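Local structure of Low temperature requirement C protein (Listeria monocytogenes, 1Y9I) at residues 99-104 and 140-145; 16-21 and 63-68; 53-58 and 151-156. The protein probably acts as a phosphatidylglycerophosphatase, a lipid phosphatase, and holds a calcium and a magnesium ion close together in a tetramer of helical bundles. All coordinates share one frame; numbering follows the deposited sequence.

Contact 1: 99-104 and 140-145; sequences EILALS and HTFLDD. With MG (magnesium ion), chain F; CA (calcium ion), chain E.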
loop_
_atom_site.group_PDB
_atom_site.type_symbol
_atom_site.label_atom_id
_atom_site.label_comp_id
_atom_site.label_asym_id
_atom_site.label_seq_id
_atom_site.Cartn_x
_atom_site.Cartn_y
_atom_site.Cartn_z
ATOM N N GLU A 99 5.861 3.259 10.012
ATOM C CA GLU A 99 5.449 1.967 9.456
ATOM C C GLU A 99 5.146 2.104 7.955
ATOM O O GLU A 99 5.346 1.170 7.179
ATOM C CB GLU A 99 4.205 1.437 10.176
ATOM C CG GLU A 99 4.448 0.906 11.598
ATOM C CD GLU A 99 4.485 1.994 12.675
ATOM O OE1 GLU A 99 4.357 3.191 12.353
ATOM O OE2 GLU A 99 4.643 1.647 13.860
ATOM N N ILE A 100 4.656 3.273 7.555
ATOM C CA ILE A 100 4.331 3.532 6.152
ATOM C C ILE A 100 5.605 3.567 5.311
ATOM O O ILE A 100 5.693 2.935 4.256
ATOM C CB ILE A 100 3.591 4.894 6.005
ATOM C CG1 ILE A 100 2.142 4.754 6.481
ATOM C CG2 ILE A 100 3.655 5.387 4.577
ATOM C CD1 ILE A 100 1.294 3.850 5.624
ATOM N N LEU A 101 6.595 4.315 5.784
ATOM C CA LEU A 101 7.858 4.427 5.069
ATOM C C LEU A 101 8.520 3.058 4.916
ATOM O O LEU A 101 9.008 2.712 3.840
ATOM C CB LEU A 101 8.792 5.378 5.822
ATOM C CG LEU A 101 10.194 5.555 5.252
ATOM C CD1 LEU A 101 10.122 6.186 3.866
ATOM C CD2 LEU A 101 11.005 6.421 6.205
ATOM N N ALA A 102 8.527 2.280 5.994
ATOM C CA ALA A 102 9.137 0.955 5.981
ATOM C C ALA A 102 8.417 -0.031 5.058
ATOM O O ALA A 102 9.040 -0.935 4.489
ATOM C CB ALA A 102 9.193 0.401 7.393
ATOM N N LEU A 103 7.107 0.128 4.898
ATOM C CA LEU A 103 6.384 -0.786 4.019
ATOM C C LEU A 103 6.889 -0.629 2.586
ATOM O O LEU A 103 6.832 -1.572 1.798
ATOM C CB LEU A 103 4.878 -0.525 4.073
ATOM C CG LEU A 103 4.037 -1.580 3.342
ATOM C CD1 LEU A 103 4.071 -2.875 4.143
ATOM C CD2 LEU A 103 2.600 -1.099 3.177
ATOM N N SER A 104 7.392 0.556 2.248
ATOM C CA SER A 104 7.902 0.795 0.900
ATOM C C SER A 104 9.161 -0.045 0.659
ATOM O O SER A 104 9.492 -0.379 -0.483
ATOM C CB SER A 104 8.212 2.284 0.693
ATOM O OG SER A 104 9.383 2.680 1.389
ATOM N N HIS A 140 14.859 5.823 17.702
ATOM C CA HIS A 140 14.932 4.862 16.603
ATOM C C HIS A 140 13.531 4.568 16.082
ATOM O O HIS A 140 13.246 3.469 15.604
ATOM C CB HIS A 140 15.589 3.564 17.083
ATOM C CG HIS A 140 17.028 3.720 17.469
ATOM N ND1 HIS A 140 18.020 3.992 16.552
ATOM C CD2 HIS A 140 17.642 3.640 18.675
ATOM C CE1 HIS A 140 19.183 4.074 17.174
ATOM N NE2 HIS A 140 18.980 3.864 18.462
ATOM N N THR A 141 12.665 5.566 16.186
ATOM C CA THR A 141 11.286 5.465 15.750
ATOM C C THR A 141 11.173 4.977 14.304
ATOM O O THR A 141 10.335 4.130 13.989
ATOM C CB THR A 141 10.598 6.827 15.905
ATOM O OG1 THR A 141 10.602 7.188 17.294
ATOM C CG2 THR A 141 9.165 6.778 15.393
ATOM N N PHE A 142 12.015 5.505 13.427
ATOM C CA PHE A 142 11.986 5.095 12.023
ATOM C C PHE A 142 12.925 3.932 11.731
ATOM O O PHE A 142 12.612 3.057 10.921
ATOM C CB PHE A 142 12.356 6.270 11.129
ATOM C CG PHE A 142 11.254 7.253 10.956
ATOM C CD1 PHE A 142 10.355 7.125 9.903
ATOM C CD2 PHE A 142 11.073 8.283 11.877
ATOM C CE1 PHE A 142 9.286 8.006 9.770
ATOM C CE2 PHE A 142 10.003 9.170 11.752
ATOM C CZ PHE A 142 9.111 9.029 10.697
ATOM N N LEU A 143 14.075 3.917 12.392
ATOM C CA LEU A 143 15.049 2.864 12.156
ATOM C C LEU A 143 14.582 1.457 12.522
ATOM O O LEU A 143 14.950 0.493 11.834
ATOM C CB LEU A 143 16.361 3.177 12.880
ATOM C CG LEU A 143 17.489 2.171 12.612
ATOM C CD1 LEU A 143 17.721 2.037 11.114
ATOM C CD2 LEU A 143 18.763 2.628 13.306
ATOM N N ASP A 144 13.796 1.308 13.588
ATOM C CA ASP A 144 13.344 -0.040 13.930
ATOM C C ASP A 144 12.509 -0.646 12.801
ATOM O O ASP A 144 12.691 -1.819 12.458
ATOM C CB ASP A 144 12.575 -0.085 15.267
ATOM C CG ASP A 144 11.492 0.969 15.382
ATOM O OD1 ASP A 144 11.001 1.469 14.350
ATOM O OD2 ASP A 144 11.116 1.284 16.533
ATOM N N ASP A 145 11.615 0.151 12.214
ATOM C CA ASP A 145 10.778 -0.313 11.102
ATOM C C ASP A 145 11.644 -0.594 9.881
ATOM O O ASP A 145 11.430 -1.572 9.162
ATOM C CB ASP A 145 9.750 0.749 10.708
ATOM C CG ASP A 145 8.831 1.120 11.837
ATOM O OD1 ASP A 145 7.936 0.318 12.165
ATOM O OD2 ASP A 145 9.010 2.221 12.396
HETATM MG MG MG F . 8.890 2.784 14.464
HETATM CA CA CA E . 4.877 4.026 14.648
HETATM O O HOH W 1 9.077 2.776 16.432
HETATM O O HOH W 2 6.089 2.577 16.308
HETATM O O HOH W 3 2.986 3.104 15.948
HETATM O O HOH W 4 5.600 5.602 16.300
HETATM O O HOH W 5 7.773 1.032 14.516
#

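Contact 2: 16-21 and 63-68; sequences SWLIER and NAVLTG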
loop_
_atom_site.group_PDB
_atom_site.type_symbol
_atom_site.label_atom_id
_atom_site.label_comp_id
_atom_site.label_asym_id
_atom_site.label_seq_id
_atom_site.Cartn_x
_atom_site.Cartn_y
_atom_site.Cartn_z
ATOM N N SER A 16 26.475 3.604 5.164
ATOM C CA SER A 16 27.267 4.154 6.259
ATOM C C SER A 16 26.415 4.711 7.392
ATOM O O SER A 16 26.806 4.638 8.559
ATOM C CB SER A 16 28.218 5.243 5.740
ATOM O OG SER A 16 27.507 6.334 5.186
ATOM N N TRP A 17 25.250 5.263 7.062
ATOM C CA TRP A 17 24.392 5.818 8.097
ATOM C C TRP A 17 23.798 4.705 8.952
ATOM O O TRP A 17 23.675 4.850 10.166
ATOM C CB TRP A 17 23.275 6.675 7.492
ATOM C CG TRP A 17 22.953 7.884 8.336
ATOM C CD1 TRP A 17 23.500 8.206 9.547
ATOM C CD2 TRP A 17 22.030 8.934 8.025
ATOM N NE1 TRP A 17 22.981 9.389 10.007
ATOM C CE2 TRP A 17 22.074 9.861 9.093
ATOM C CE3 TRP A 17 21.169 9.187 6.948
ATOM C CZ2 TRP A 17 21.291 11.021 9.119
ATOM C CZ3 TRP A 17 20.388 10.341 6.970
ATOM C CH2 TRP A 17 20.457 11.244 8.052
ATOM N N LEU A 18 23.420 3.598 8.317
ATOM C CA LEU A 18 22.876 2.465 9.057
ATOM C C LEU A 18 23.927 2.022 10.077
ATOM O O LEU A 18 23.635 1.868 11.267
ATOM C CB LEU A 18 22.562 1.298 8.111
ATOM C CG LEU A 18 21.208 1.282 7.399
ATOM C CD1 LEU A 18 21.194 0.190 6.337
ATOM C CD2 LEU A 18 20.101 1.046 8.419
ATOM N N ILE A 19 25.151 1.826 9.593
ATOM C CA ILE A 19 26.265 1.398 10.437
ATOM C C ILE A 19 26.519 2.411 11.547
ATOM O O ILE A 19 26.736 2.039 12.700
ATOM C CB ILE A 19 27.550 1.209 9.594
ATOM C CG1 ILE A 19 27.353 0.032 8.633
ATOM C CG2 ILE A 19 28.758 0.977 10.511
ATOM C CD1 ILE A 19 28.477 -0.172 7.643
ATOM N N GLU A 20 26.477 3.690 11.195
ATOM C CA GLU A 20 26.679 4.758 12.164
ATOM C C GLU A 20 25.610 4.712 13.256
ATOM O O GLU A 20 25.865 5.085 14.406
ATOM C CB GLU A 20 26.653 6.115 11.449
ATOM C CG GLU A 20 26.597 7.319 12.372
ATOM C CD GLU A 20 26.765 8.632 11.628
ATOM O OE1 GLU A 20 26.477 9.694 12.219
ATOM O OE2 GLU A 20 27.193 8.606 10.454
ATOM N N ARG A 21 24.412 4.252 12.900
ATOM C CA ARG A 21 23.324 4.158 13.866
ATOM C C ARG A 21 23.422 2.876 14.689
ATOM O O ARG A 21 22.602 2.631 15.572
ATOM C CB ARG A 21 21.966 4.238 13.156
ATOM C CG ARG A 21 21.735 5.571 12.450
ATOM C CD ARG A 21 21.805 6.747 13.427
ATOM N NE ARG A 21 20.616 6.844 14.264
ATOM C CZ ARG A 21 20.478 7.679 15.290
ATOM N NH1 ARG A 21 21.467 8.500 15.623
ATOM N NH2 ARG A 21 19.343 7.702 15.974
ATOM N N ASN A 63 16.330 5.400 -0.458
ATOM C CA ASN A 63 15.578 6.624 -0.210
ATOM C C ASN A 63 14.871 6.573 1.135
ATOM O O ASN A 63 14.854 7.558 1.873
ATOM C CB ASN A 63 14.552 6.866 -1.328
ATOM C CG ASN A 63 15.203 7.306 -2.631
ATOM O OD1 ASN A 63 16.227 7.982 -2.620
ATOM N ND2 ASN A 63 14.595 6.944 -3.758
ATOM N N ALA A 64 14.288 5.418 1.451
ATOM C CA ALA A 64 13.575 5.248 2.711
ATOM C C ALA A 64 14.537 5.245 3.896
ATOM O O ALA A 64 14.240 5.828 4.934
ATOM C CB ALA A 64 12.760 3.955 2.687
ATOM N N VAL A 65 15.687 4.594 3.739
ATOM C CA VAL A 65 16.682 4.544 4.808
ATOM C C VAL A 65 17.136 5.962 5.189
ATOM O O VAL A 65 17.170 6.318 6.366
ATOM C CB VAL A 65 17.916 3.701 4.395
ATOM C CG1 VAL A 65 19.043 3.893 5.409
ATOM C CG2 VAL A 65 17.543 2.216 4.310
ATOM N N LEU A 66 17.472 6.770 4.192
ATOM C CA LEU A 66 17.924 8.136 4.446
ATOM C C LEU A 66 16.844 9.010 5.056
ATOM O O LEU A 66 17.088 9.731 6.025
ATOM C CB LEU A 66 18.425 8.797 3.154
ATOM C CG LEU A 66 19.928 8.675 2.883
ATOM C CD1 LEU A 66 20.318 7.216 2.839
ATOM C CD2 LEU A 66 20.281 9.365 1.570
ATOM N N THR A 67 15.643 8.947 4.496
ATOM C CA THR A 67 14.564 9.771 5.007
ATOM C C THR A 67 14.223 9.420 6.454
ATOM O O THR A 67 14.106 10.301 7.299
ATOM C CB THR A 67 13.310 9.642 4.110
ATOM O OG1 THR A 67 13.667 9.949 2.757
ATOM C CG2 THR A 67 12.221 10.602 4.559
ATOM N N GLY A 68 14.087 8.130 6.740
ATOM C CA GLY A 68 13.752 7.699 8.087
ATOM C C GLY A 68 14.795 8.022 9.144
ATOM O O GLY A 68 14.465 8.577 10.199
#

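Contact 3: 53-58 and 151-156; sequences EHVLRK and AAAAAS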
loop_
_atom_site.group_PDB
_atom_site.type_symbol
_atom_site.label_atom_id
_atom_site.label_comp_id
_atom_site.label_asym_id
_atom_site.label_seq_id
_atom_site.Cartn_x
_atom_site.Cartn_y
_atom_site.Cartn_z
ATOM N N GLU A 53 22.214 -7.712 1.232
ATOM C CA GLU A 53 23.013 -6.864 0.354
ATOM C C GLU A 53 22.216 -6.465 -0.883
ATOM O O GLU A 53 22.250 -5.305 -1.300
ATOM C CB GLU A 53 24.301 -7.582 -0.070
ATOM C CG GLU A 53 25.326 -7.768 1.046
ATOM C CD GLU A 53 25.969 -6.459 1.485
ATOM O OE1 GLU A 53 25.658 -5.409 0.884
ATOM O OE2 GLU A 53 26.787 -6.481 2.432
ATOM N N HIS A 54 21.500 -7.421 -1.468
ATOM C CA HIS A 54 20.695 -7.146 -2.653
ATOM C C HIS A 54 19.597 -6.123 -2.388
ATOM O O HIS A 54 19.305 -5.283 -3.241
ATOM C CB HIS A 54 20.064 -8.430 -3.194
ATOM C CG HIS A 54 20.974 -9.227 -4.075
ATOM N ND1 HIS A 54 21.479 -10.455 -3.708
ATOM C CD2 HIS A 54 21.457 -8.977 -5.317
ATOM C CE1 HIS A 54 22.231 -10.930 -4.686
ATOM N NE2 HIS A 54 22.234 -10.053 -5.673
ATOM N N VAL A 55 18.984 -6.196 -1.212
ATOM C CA VAL A 55 17.931 -5.253 -0.859
ATOM C C VAL A 55 18.503 -3.834 -0.737
ATOM O O VAL A 55 17.922 -2.871 -1.248
ATOM C CB VAL A 55 17.252 -5.661 0.476
ATOM C CG1 VAL A 55 16.281 -4.581 0.933
ATOM C CG2 VAL A 55 16.500 -6.979 0.289
ATOM N N LEU A 56 19.648 -3.712 -0.077
ATOM C CA LEU A 56 20.272 -2.409 0.110
ATOM C C LEU A 56 20.749 -1.757 -1.190
ATOM O O LEU A 56 21.060 -0.568 -1.206
ATOM C CB LEU A 56 21.428 -2.513 1.108
ATOM C CG LEU A 56 21.006 -2.851 2.545
ATOM C CD1 LEU A 56 22.233 -2.984 3.427
ATOM C CD2 LEU A 56 20.088 -1.761 3.081
ATOM N N ARG A 57 20.795 -2.523 -2.277
ATOM C CA ARG A 57 21.215 -1.968 -3.562
ATOM C C ARG A 57 20.038 -1.311 -4.277
ATOM O O ARG A 57 20.212 -0.667 -5.309
ATOM C CB ARG A 57 21.804 -3.059 -4.467
ATOM C CG ARG A 57 23.072 -3.706 -3.937
ATOM C CD ARG A 57 23.796 -4.474 -5.033
ATOM N NE ARG A 57 24.931 -5.225 -4.509
ATOM C CZ ARG A 57 24.857 -6.467 -4.043
ATOM N NH1 ARG A 57 23.702 -7.115 -4.039
ATOM N NH2 ARG A 57 25.944 -7.059 -3.573
ATOM N N LYS A 58 18.839 -1.485 -3.728
ATOM C CA LYS A 58 17.635 -0.911 -4.322
ATOM C C LYS A 58 17.500 0.567 -3.985
ATOM O O LYS A 58 17.519 0.949 -2.820
ATOM C CB LYS A 58 16.390 -1.654 -3.825
ATOM C CG LYS A 58 16.284 -3.094 -4.294
ATOM C CD LYS A 58 16.000 -3.172 -5.782
ATOM C CE LYS A 58 15.751 -4.608 -6.213
ATOM N NZ LYS A 58 15.324 -4.698 -7.636
ATOM N N ALA A 151 14.842 -6.781 6.591
ATOM C CA ALA A 151 14.890 -8.216 6.885
ATOM C C ALA A 151 13.763 -8.956 6.160
ATOM O O ALA A 151 13.983 -10.008 5.547
ATOM C CB ALA A 151 14.782 -8.442 8.396
ATOM N N ALA A 152 12.557 -8.405 6.237
ATOM C CA ALA A 152 11.397 -9.009 5.594
ATOM C C ALA A 152 11.546 -9.016 4.076
ATOM O O ALA A 152 11.171 -9.982 3.414
ATOM C CB ALA A 152 10.126 -8.259 5.995
ATOM N N ALA A 153 12.074 -7.930 3.522
ATOM C CA ALA A 153 12.268 -7.853 2.082
ATOM C C ALA A 153 13.302 -8.895 1.663
ATOM O O ALA A 153 13.124 -9.586 0.652
ATOM C CB ALA A 153 12.734 -6.451 1.682
ATOM N N ALA A 154 14.377 -9.001 2.443
ATOM C CA ALA A 154 15.443 -9.955 2.169
ATOM C C ALA A 154 14.903 -11.381 2.273
ATOM O O ALA A 154 15.269 -12.243 1.476
ATOM C CB ALA A 154 16.606 -9.750 3.154
ATOM N N ALA A 155 14.039 -11.628 3.256
ATOM C CA ALA A 155 13.442 -12.955 3.432
ATOM C C ALA A 155 12.563 -13.298 2.230
ATOM O O ALA A 155 12.473 -14.460 1.816
ATOM C CB ALA A 155 12.608 -12.998 4.714
ATOM N N SER A 156 11.911 -12.283 1.673
ATOM C CA SER A 156 11.048 -12.474 0.510
ATOM C C SER A 156 11.886 -12.796 -0.726
ATOM O O SER A 156 11.545 -13.688 -1.511
ATOM C CB SER A 156 10.221 -11.209 0.266
ATOM O OG SER A 156 9.520 -11.304 -0.956
#

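Contact 1: 99-104 and 140-145
Ala102 and Asp145 meet where 99-104 and 140-145 come nearest, their CB atoms packed 3.4 Å apart. The small methyl of Ala102 suits this place, because it lets the backbone that carries Asp145 approach so closely. The apolar contact is Leu101 with Phe142: CD2 of Leu101 reaches CD1 of Phe142 at 3.8 Å, the two side chains running at about a right angle.

Each acidic side chain gives at least one oxygen to a metal. Glu99 bends at its second torsion (chi2 82°), which turns the carboxylate so that both OE1 and OE2 bind calcium, each at 2.5 Å. On the other segment the backbone O of Thr141, OD1 of Asp144 and OD2 of Asp145 converge on magnesium, the Asp145 bond being 2.1 Å long. These three oxygens crowd together, a closeness the cation probably makes tolerable. Glu99 CG passes 3.6 Å from Asp145 OD1, and the two carboxylate planes are 59° apart. Asp98 joins the two sites, giving one oxygen to each metal, and Tyr95 O adds a ligand to calcium. The ions lie 4.2 Å apart, the calcium ion from the magnesium ion, which makes a binuclear centre. Waters fill other positions on both metals, and the one that Asp144 OD2 accepts a hydrogen bond from is a magnesium ligand.

Around this, Asp72 of helix 59-76 accepts hydrogen bonds from the backbone N of Phe142 and of Leu143, at the start of helix 143-160, while Tyr117 of helix 114-123 packs on Ala102 and Asp145.

Contact 2: 16-21 and 63-68
The indole of Trp17 approaches Leu66 obliquely: CZ3 of the ring lies 3.5 Å from the backbone O of Leu66, and CE3 is 4.3 Å from its CG. A wide aromatic plate is useful here, since it spans the distance between two helices whose nearest CA atoms are 7.8 Å apart (Trp17 to Leu66, and Leu18 to Val65). Its first torsion (chi1 -143°) lies away from the staggered positions, and this swings the ring across toward the other helix. Lys13, one turn earlier, makes a cation-pi contact with the indole.

Beside the tryptophan, Leu18 and Val65 cross at about a right angle, CG of Leu18 resting 3.9 Å from CG1 of Val65. Their branched ends let these two carbons meet across the helices in a buried seam, and neither side chain brings a polar atom that would need a partner. It is the packing of helix 9-20 on helix 59-76 within the all-helical PgpA domain, and it continues into helix 143-160, where Leu143 touches Leu18 and Ile146 touches Val65.

The far side of helix 59-76 carries Thr67. Its OG1 donates to the backbone O of Asn63 at 2.8 Å, while Thr67 N reaches the same oxygen from the opposite face of the carbonyl plane, so one acceptor takes two bonds. Threonine can thus satisfy its hydroxyl inside a helix, and OG1 also hydrogen-bonds Tyr95 OH of the third subunit.

Contact 3: 53-58 and 151-156
Val55 pushes its two methyl groups against Ala153 and Ala154, packing helix 45-56 in a helical bundle on a run of alanines in helix 143-160, of which these two meet the valine. CG2 does most of the touching: it sits 3.6 Å from the backbone N of Ala154 and 4.0 Å from the CB of both Ala153 and Ala154. CG1 adds a looser approach to the CB of Ala153, at 4.1 Å. With CG1 anti to the backbone N (chi1 173°), both branches of the valine face the neighbouring helix. Ile150, one turn earlier on helix 143-160, and Tyr109 from a loop also touch Val55.

The alanines explain how close this is. Because neither side chain extends beyond CB, the methyl of Val55 settles onto the main chain of helix 143-160 itself, and the CA of Val55 comes within 6.1 Å of the CA of Ala154. A beta-branched residue is well matched to such a surface, being compact and having few torsions to fix.

Further out, helix 25-36 covers another side, with Leu31 on Ala151 and Val32 on Ala154, while Ser156 OG hydrogen-bonds the backbone O of Tyr109. No other chain of the assembly touches either segment, so this is packing within the subunit.

The segment carrying Val55 is itself held by the turn that follows it. Lys58 N donates to Val55 O at 3.0 Å, and Lys58 takes the N-cap position of helix 59-76. On the outer side of this segment, Arg57 brings a guanidinium edge toward the imidazole of His54, its NH1 lying 3.1 Å above the ring plane and offset toward the rim.

How the contacts relate
Along the chain, both partners of contact 2 precede those of contact 1, contact 1 falls between the two segments of contact 3, and the segments of contacts 2 and 3 alternate. Contacts 1 and 3 share helix 143-160, the metal end and the alanine-rich part, with centres about 14 Å apart and no touch between them. Contacts 1 and 2, centres about 11 Å apart, touch directly: Leu101 and Phe142 pack against the backbone of helix 59-76, and Leu143 against Arg21. Contact 2 in turn packs on contact 3 through Leu18 and Leu56, their centres about 14 Å apart. Contact 2 thus lies between the binuclear metal site and contact 3 in this chain of packing, and contacts 1 and 2 also border the third subunit.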